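Local coordinates for protein dehydrogenase (Sinorhizobium meliloti, PDB 3UOE) that probably catalyses an oxidation-reduction reaction of the malate/L-lactate dehydrogenase type, at residues R121-L124 / K125-L129; A297-I300 / P301-A304; V322-P325 / G326-A329. All blocks are in the same frame, centred on the assembly; numbering follows the deposited sequence.

Interaction 1 (R121-L124 / K125-L129); sequences RRIL and KETGL
Leu-124 O takes the amide of Gly-128 at 2.8 Å from its N, one of three backbone bonds that finish this helix. One residue earlier, Ile-123 O receives two amides. Thr-127 N lies in the carbonyl plane of Ile-123, 3.0 Å from Ile-123 O, while Glu-126 N sits above that plane, 2.9 Å from the same O, with a bent N-H...O angle of 132°. One oxygen therefore closes both an i+3 and an i+4 turn, as happens where a helix tightens at its C-terminal end. Before that, the spacing opens: Arg-121 O is too far from Lys-125 N for a direct bond, and water 1 stands between them, donating to Arg-121 O at 2.9 Å and accepting weakly from Lys-125 N. Gly-128 breaks the helical geometry with positive phi (80°), and the chain goes on into Leu-129 at the start of strand 129-137. Thr-127 spans this exit with its hydroxyl: chi1 of 66° places OG1 between the backbone N and the carbonyl carbon, from where it donates to Leu-129 O at 3.0 Å, well above that carbonyl plane. The same threonine packs back on the helix, its CG2 touching Ile-123 CG2 at 3.5 Å as the two side chains pass at a slant. Leu-124 lays CD2 against the Gly-128 backbone, 3.6 Å from its C, so the buried leucine packs against the residue that ends the helix. Farther back, the extended Arg-121 reaches away from the turn to a salt bridge with Asp-153. The turn links helix 109-127 to strand 129-137 within a beta-alpha-beta unit begun by strand 99-105. Leu-124 also packs on Leu-290 of strand 285-291, and Leu-129 meets Leu-129 of the second subunit.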
loop_
_atom_site.group_PDB
_atom_site.type_symbol
_atom_site.label_atom_id
_atom_site.label_comp_id
_atom_site.label_asym_id
_atom_site.label_seq_id
_atom_site.Cartn_x
_atom_site.Cartn_y
_atom_site.Cartn_z
ATOM N N ARG A 121 -20.633 2.498 -4.054
ATOM C CA ARG A 121 -20.560 3.419 -5.186
ATOM C C ARG A 121 -21.697 4.457 -5.191
ATOM O O ARG A 121 -21.494 5.609 -5.580
ATOM C CB ARG A 121 -20.539 2.649 -6.512
ATOM C CG ARG A 121 -20.297 3.541 -7.708
ATOM C CD ARG A 121 -20.363 2.796 -9.031
ATOM N NE ARG A 121 -20.268 3.729 -10.152
ATOM C CZ ARG A 121 -20.484 3.399 -11.423
ATOM N NH1 ARG A 121 -20.814 2.153 -11.739
ATOM N NH2 ARG A 121 -20.377 4.317 -12.379
ATOM N N ARG A 122 -22.884 4.038 -4.759
ATOM C CA ARG A 122 -24.049 4.915 -4.714
ATOM C C ARG A 122 -23.806 6.161 -3.855
ATOM O O ARG A 122 -24.279 7.252 -4.166
ATOM C CB ARG A 122 -25.257 4.139 -4.178
ATOM C CG ARG A 122 -25.822 3.134 -5.172
ATOM C CD ARG A 122 -26.332 1.864 -4.487
ATOM N NE ARG A 122 -27.666 2.020 -3.910
ATOM C CZ ARG A 122 -28.276 1.097 -3.166
ATOM N NH1 ARG A 122 -27.671 -0.055 -2.898
ATOM N NH2 ARG A 122 -29.495 1.323 -2.684
ATOM N N ILE A 123 -23.051 5.974 -2.780
ATOM C CA ILE A 123 -22.792 6.996 -1.777
ATOM C C ILE A 123 -21.720 8.013 -2.214
ATOM O O ILE A 123 -21.705 9.161 -1.754
ATOM C CB ILE A 123 -22.411 6.293 -0.434
ATOM C CG1 ILE A 123 -23.603 6.279 0.517
ATOM C CG2 ILE A 123 -21.183 6.904 0.224
ATOM C CD1 ILE A 123 -24.708 5.354 0.082
ATOM N N LEU A 124 -20.848 7.587 -3.123
ATOM C CA LEU A 124 -19.700 8.383 -3.566
ATOM C C LEU A 124 -20.045 9.766 -4.118
ATOM O O LEU A 124 -19.281 10.723 -3.950
ATOM C CB LEU A 124 -18.904 7.609 -4.614
ATOM C CG LEU A 124 -17.871 6.586 -4.164
ATOM C CD1 LEU A 124 -17.039 6.151 -5.380
ATOM C CD2 LEU A 124 -16.969 7.164 -3.083
ATOM N N LYS A 125 -21.179 9.866 -4.800
ATOM C CA LYS A 125 -21.642 11.143 -5.328
ATOM C C LYS A 125 -21.694 12.192 -4.216
ATOM O O LYS A 125 -21.318 13.353 -4.416
ATOM C CB LYS A 125 -23.023 10.963 -5.955
ATOM C CG LYS A 125 -23.622 12.227 -6.560
ATOM C CD LYS A 125 -22.673 12.872 -7.566
ATOM C CE LYS A 125 -23.452 13.527 -8.699
ATOM N NZ LYS A 125 -24.004 12.490 -9.626
ATOM N N GLU A 126 -22.141 11.767 -3.035
ATOM C CA GLU A 126 -22.196 12.646 -1.869
ATOM C C GLU A 126 -20.867 12.735 -1.115
ATOM O O GLU A 126 -20.488 13.804 -0.652
ATOM C CB GLU A 126 -23.276 12.180 -0.882
ATOM C CG GLU A 126 -24.620 11.861 -1.509
ATOM C CD GLU A 126 -25.298 13.088 -2.080
ATOM O OE1 GLU A 126 -25.669 13.061 -3.276
ATOM O OE2 GLU A 126 -25.447 14.081 -1.332
ATOM N N THR A 127 -20.168 11.611 -0.972
ATOM C CA THR A 127 -19.078 11.545 0.005
ATOM C C THR A 127 -17.682 11.718 -0.580
ATOM O O THR A 127 -16.791 12.218 0.110
ATOM C CB THR A 127 -19.130 10.247 0.838
ATOM O OG1 THR A 127 -18.871 9.118 -0.011
ATOM C CG2 THR A 127 -20.505 10.097 1.518
ATOM N N GLY A 128 -17.505 11.303 -1.841
ATOM C CA GLY A 128 -16.227 11.374 -2.539
ATOM C C GLY A 128 -15.278 10.239 -2.172
ATOM O O GLY A 128 -14.448 9.816 -2.975
ATOM N N LEU A 129 -15.409 9.746 -0.945
ATOM C CA LEU A 129 -14.587 8.650 -0.438
ATOM C C LEU A 129 -15.477 7.754 0.412
ATOM O O LEU A 129 -16.275 8.243 1.212
ATOM C CB LEU A 129 -13.429 9.203 0.398
ATOM C CG LEU A 129 -12.664 8.312 1.384
ATOM C CD1 LEU A 129 -11.551 7.512 0.706
ATOM C CD2 LEU A 129 -12.074 9.159 2.522
HETATM O O HOH W 1 -22.470 8.028 -6.851
#

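Interaction 2 (A297-I300 / P301-A304); sequences AGSI and PALA
Ser-299 is the N-cap of helix 300-311, and the contact is the first turn of that helix with its capping residue. The serine hydroxyl oxygen accepts a weak capping bond from Ala-302 N, 3.4 Å from OG. The torsion that makes this possible is chi1 at 178°, which turns OG away from the serine's own N and beside its carbonyl carbon, on the side where the helix starts. OG also lies 3.2 Å from Pro-301 CD, against the carbon next to the ring nitrogen. Pro-301 has no N-H to offer; in the first turn, where amides lack a preceding turn to bond to, that costs the helix nothing. Regular i+4 bonding begins at once: Leu-303 N donates to Ser-299 O at 3.1 Å, and Ala-304 N to Ile-300 O at 3.1 Å, the latter in the carbonyl plane. Apolar contacts flank these bonds. Ala-302 CB touches Ser-299 CB at 3.7 Å, on the carbon that carries the capping hydroxyl. Ile-300 meets Pro-301 at about a right angle, CB to CD 3.4 Å, and at the far end of the isoleucine side chain CD1 comes within 3.9 Å of Leu-303 CD2. Leu-303 CD1 also lies near Ser-299 O, the acceptor of the leucine's own backbone N. The cap follows the loop after strand 285-291, and Ile-300 leans on Pro-293 of that loop. Leu-303, the buried member of the group, packs on Leu-258 in helix 246-264 of the second subunit, while Ala-304 touches Ala-189 in the loop between strands 182-186 and 193-197.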
loop_
_atom_site.group_PDB
_atom_site.type_symbol
_atom_site.label_atom_id
_atom_site.label_comp_id
_atom_site.label_asym_id
_atom_site.label_seq_id
_atom_site.Cartn_x
_atom_site.Cartn_y
_atom_site.Cartn_z
ATOM N N ALA A 297 -8.802 17.470 -7.730
ATOM C CA ALA A 297 -8.454 18.666 -8.477
ATOM C C ALA A 297 -7.529 18.335 -9.641
ATOM O O ALA A 297 -7.060 19.237 -10.337
ATOM C CB ALA A 297 -7.799 19.683 -7.553
ATOM N N GLY A 298 -7.268 17.047 -9.847
ATOM C CA GLY A 298 -6.329 16.613 -10.874
ATOM C C GLY A 298 -6.977 16.286 -12.209
ATOM O O GLY A 298 -8.159 16.547 -12.419
ATOM N N SER A 299 -6.200 15.707 -13.116
ATOM C CA SER A 299 -6.702 15.400 -14.449
ATOM C C SER A 299 -6.401 13.959 -14.878
ATOM O O SER A 299 -5.243 13.579 -15.063
ATOM C CB SER A 299 -6.127 16.380 -15.472
ATOM O OG SER A 299 -6.581 16.048 -16.777
ATOM N N ILE A 300 -7.447 13.158 -15.031
ATOM C CA ILE A 300 -7.272 11.789 -15.495
ATOM C C ILE A 300 -6.590 11.727 -16.863
ATOM O O ILE A 300 -5.701 10.908 -17.074
ATOM C CB ILE A 300 -8.608 11.026 -15.512
ATOM C CG1 ILE A 300 -9.133 10.871 -14.080
ATOM C CG2 ILE A 300 -8.448 9.674 -16.185
ATOM C CD1 ILE A 300 -8.161 10.149 -13.151
ATOM N N PRO A 301 -6.992 12.601 -17.800
ATOM C CA PRO A 301 -6.325 12.613 -19.110
ATOM C C PRO A 301 -4.841 12.962 -19.030
ATOM O O PRO A 301 -4.058 12.469 -19.843
ATOM C CB PRO A 301 -7.089 13.694 -19.882
ATOM C CG PRO A 301 -8.442 13.720 -19.243
ATOM C CD PRO A 301 -8.178 13.474 -17.778
ATOM N N ALA A 302 -4.449 13.789 -18.068
ATOM C CA ALA A 302 -3.034 14.085 -17.871
ATOM C C ALA A 302 -2.313 12.848 -17.358
ATOM O O ALA A 302 -1.121 12.662 -17.606
ATOM C CB ALA A 302 -2.858 15.234 -16.904
ATOM N N LEU A 303 -3.038 12.003 -16.631
ATOM C CA LEU A 303 -2.480 10.732 -16.178
ATOM C C LEU A 303 -2.132 9.857 -17.377
ATOM O O LEU A 303 -1.063 9.246 -17.425
ATOM C CB LEU A 303 -3.456 10.002 -15.240
ATOM C CG LEU A 303 -3.155 10.205 -13.751
ATOM C CD1 LEU A 303 -2.770 11.648 -13.442
ATOM C CD2 LEU A 303 -4.303 9.737 -12.856
ATOM N N ALA A 304 -3.038 9.809 -18.348
ATOM C CA ALA A 304 -2.845 8.994 -19.540
ATOM C C ALA A 304 -1.570 9.373 -20.284
ATOM O O ALA A 304 -0.742 8.517 -20.582
ATOM C CB ALA A 304 -4.048 9.113 -20.451
#

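Interaction 3 (V322-P325 / G326-A329); sequences VAIP and GDGA
Asp-327 and Ile-324 are joined by two hydrogen bonds running in opposite senses. Asp-327 N donates to Ile-324 O at 2.8 Å, nearly straight on along the carbonyl. In return Ile-324 N donates to Asp-327 OD2 at 2.7 Å with an N-H...O angle of 163°, approaching from above the carboxylate plane. Chi1 of -68° keeps CG beside the aspartate's own N and swings the carboxylate back over Ile-324. Water 2 adds an indirect link, donating to Ile-324 O at 3.3 Å and accepting from Gly-328 N at 3.0 Å.

Among charged groups, OD2 also forms a salt bridge with Arg-311 of helix 300-311, so one oxygen serves a backbone amide and a guanidinium; OD1 has a weak, long ion pair with Arg-330. A lysine in place of Asp-327 would probably leave Ile-324 N without its acceptor and set a positive charge against Arg-311.

The backbone from Ile-324 to Asp-327 is a type II beta turn whose last step enters helix 327-339, with Gly-326 as N-cap. Gly-326 has phi of 110°, where any CB would collide with Pro-325 O.

Carbon contacts with the carboxylate are few: Ile-324 CB lies 3.5 Å from Asp-327 OD2, and Ala-323 CB is 3.8 Å from the same oxygen. Apolar packing lies outside the turn, where Ile-324 and Pro-325 rest on Phe-193 of strand 193-197. Tyr-250 of the second subunit hydrogen-bonds to Ala-323 O and packs on Ile-324.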
loop_
_atom_site.group_PDB
_atom_site.type_symbol
_atom_site.label_atom_id
_atom_site.label_comp_id
_atom_site.label_asym_id
_atom_site.label_seq_id
_atom_site.Cartn_x
_atom_site.Cartn_y
_atom_site.Cartn_z
ATOM N N VAL A 322 9.521 -0.257 -20.970
ATOM C CA VAL A 322 8.907 -0.026 -19.671
ATOM C C VAL A 322 7.427 -0.341 -19.786
ATOM O O VAL A 322 6.772 0.090 -20.734
ATOM C CB VAL A 322 9.023 1.453 -19.249
ATOM C CG1 VAL A 322 8.066 1.757 -18.090
ATOM C CG2 VAL A 322 10.467 1.811 -18.898
ATOM N N ALA A 323 6.899 -1.087 -18.826
ATOM C CA ALA A 323 5.481 -1.393 -18.802
ATOM C C ALA A 323 4.772 -0.695 -17.637
ATOM O O ALA A 323 5.402 -0.357 -16.626
ATOM C CB ALA A 323 5.278 -2.879 -18.726
ATOM N N ILE A 324 3.468 -0.472 -17.803
ATOM C CA ILE A 324 2.610 0.020 -16.737
ATOM C C ILE A 324 1.836 -1.145 -16.120
ATOM O O ILE A 324 1.359 -2.023 -16.844
ATOM C CB ILE A 324 1.594 1.031 -17.284
ATOM C CG1 ILE A 324 2.309 2.099 -18.118
ATOM C CG2 ILE A 324 0.801 1.656 -16.150
ATOM C CD1 ILE A 324 3.432 2.823 -17.386
ATOM N N PRO A 325 1.715 -1.164 -14.778
ATOM C CA PRO A 325 0.968 -2.236 -14.106
ATOM C C PRO A 325 -0.378 -2.474 -14.769
ATOM O O PRO A 325 -1.182 -1.542 -14.894
ATOM C CB PRO A 325 0.785 -1.691 -12.688
ATOM C CG PRO A 325 2.028 -0.879 -12.462
ATOM C CD PRO A 325 2.349 -0.243 -13.814
ATOM N N GLY A 326 -0.616 -3.707 -15.206
ATOM C CA GLY A 326 -1.807 -4.008 -15.981
ATOM C C GLY A 326 -1.553 -4.333 -17.449
ATOM O O GLY A 326 -2.361 -5.011 -18.078
ATOM N N ASP A 327 -0.440 -3.858 -18.003
ATOM C CA ASP A 327 -0.080 -4.190 -19.389
ATOM C C ASP A 327 0.132 -5.691 -19.569
ATOM O O ASP A 327 -0.469 -6.320 -20.446
ATOM C CB ASP A 327 1.195 -3.459 -19.826
ATOM C CG ASP A 327 1.001 -1.958 -19.939
ATOM O OD1 ASP A 327 -0.162 -1.493 -20.004
ATOM O OD2 ASP A 327 2.023 -1.241 -19.965
ATOM N N GLY A 328 1.002 -6.261 -18.747
ATOM C CA GLY A 328 1.322 -7.670 -18.867
ATOM C C GLY A 328 0.079 -8.538 -18.802
ATOM O O GLY A 328 -0.147 -9.383 -19.667
ATOM N N ALA A 329 -0.734 -8.320 -17.774
ATOM C CA ALA A 329 -1.952 -9.093 -17.582
ATOM C C ALA A 329 -2.843 -9.013 -18.821
ATOM O O ALA A 329 -3.384 -10.025 -19.284
ATOM C CB ALA A 329 -2.697 -8.605 -16.349
HETATM O O HOH W 2 2.436 -5.094 -16.439
#

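How the interactions relate
From the N terminus, interaction 1 comes first, closing the turn where helix 109-127 passes into strand 129-137 of the seven-stranded mixed sheet. Much later, after strand 285-291 of that sheet, interaction 2 starts helix 300-311; a long loop then leads to interaction 3, which starts helix 327-339. The three follow in series, none enclosing or crossing another, and each closes a short local turn. None touches another: nearest atoms are about 11 Å apart between interactions 1 and 2, and about 8 Å between 2 and 3. Helix 300-311 connects the last two, since Arg-311 at its end reaches interaction 3. All three touch the second subunit.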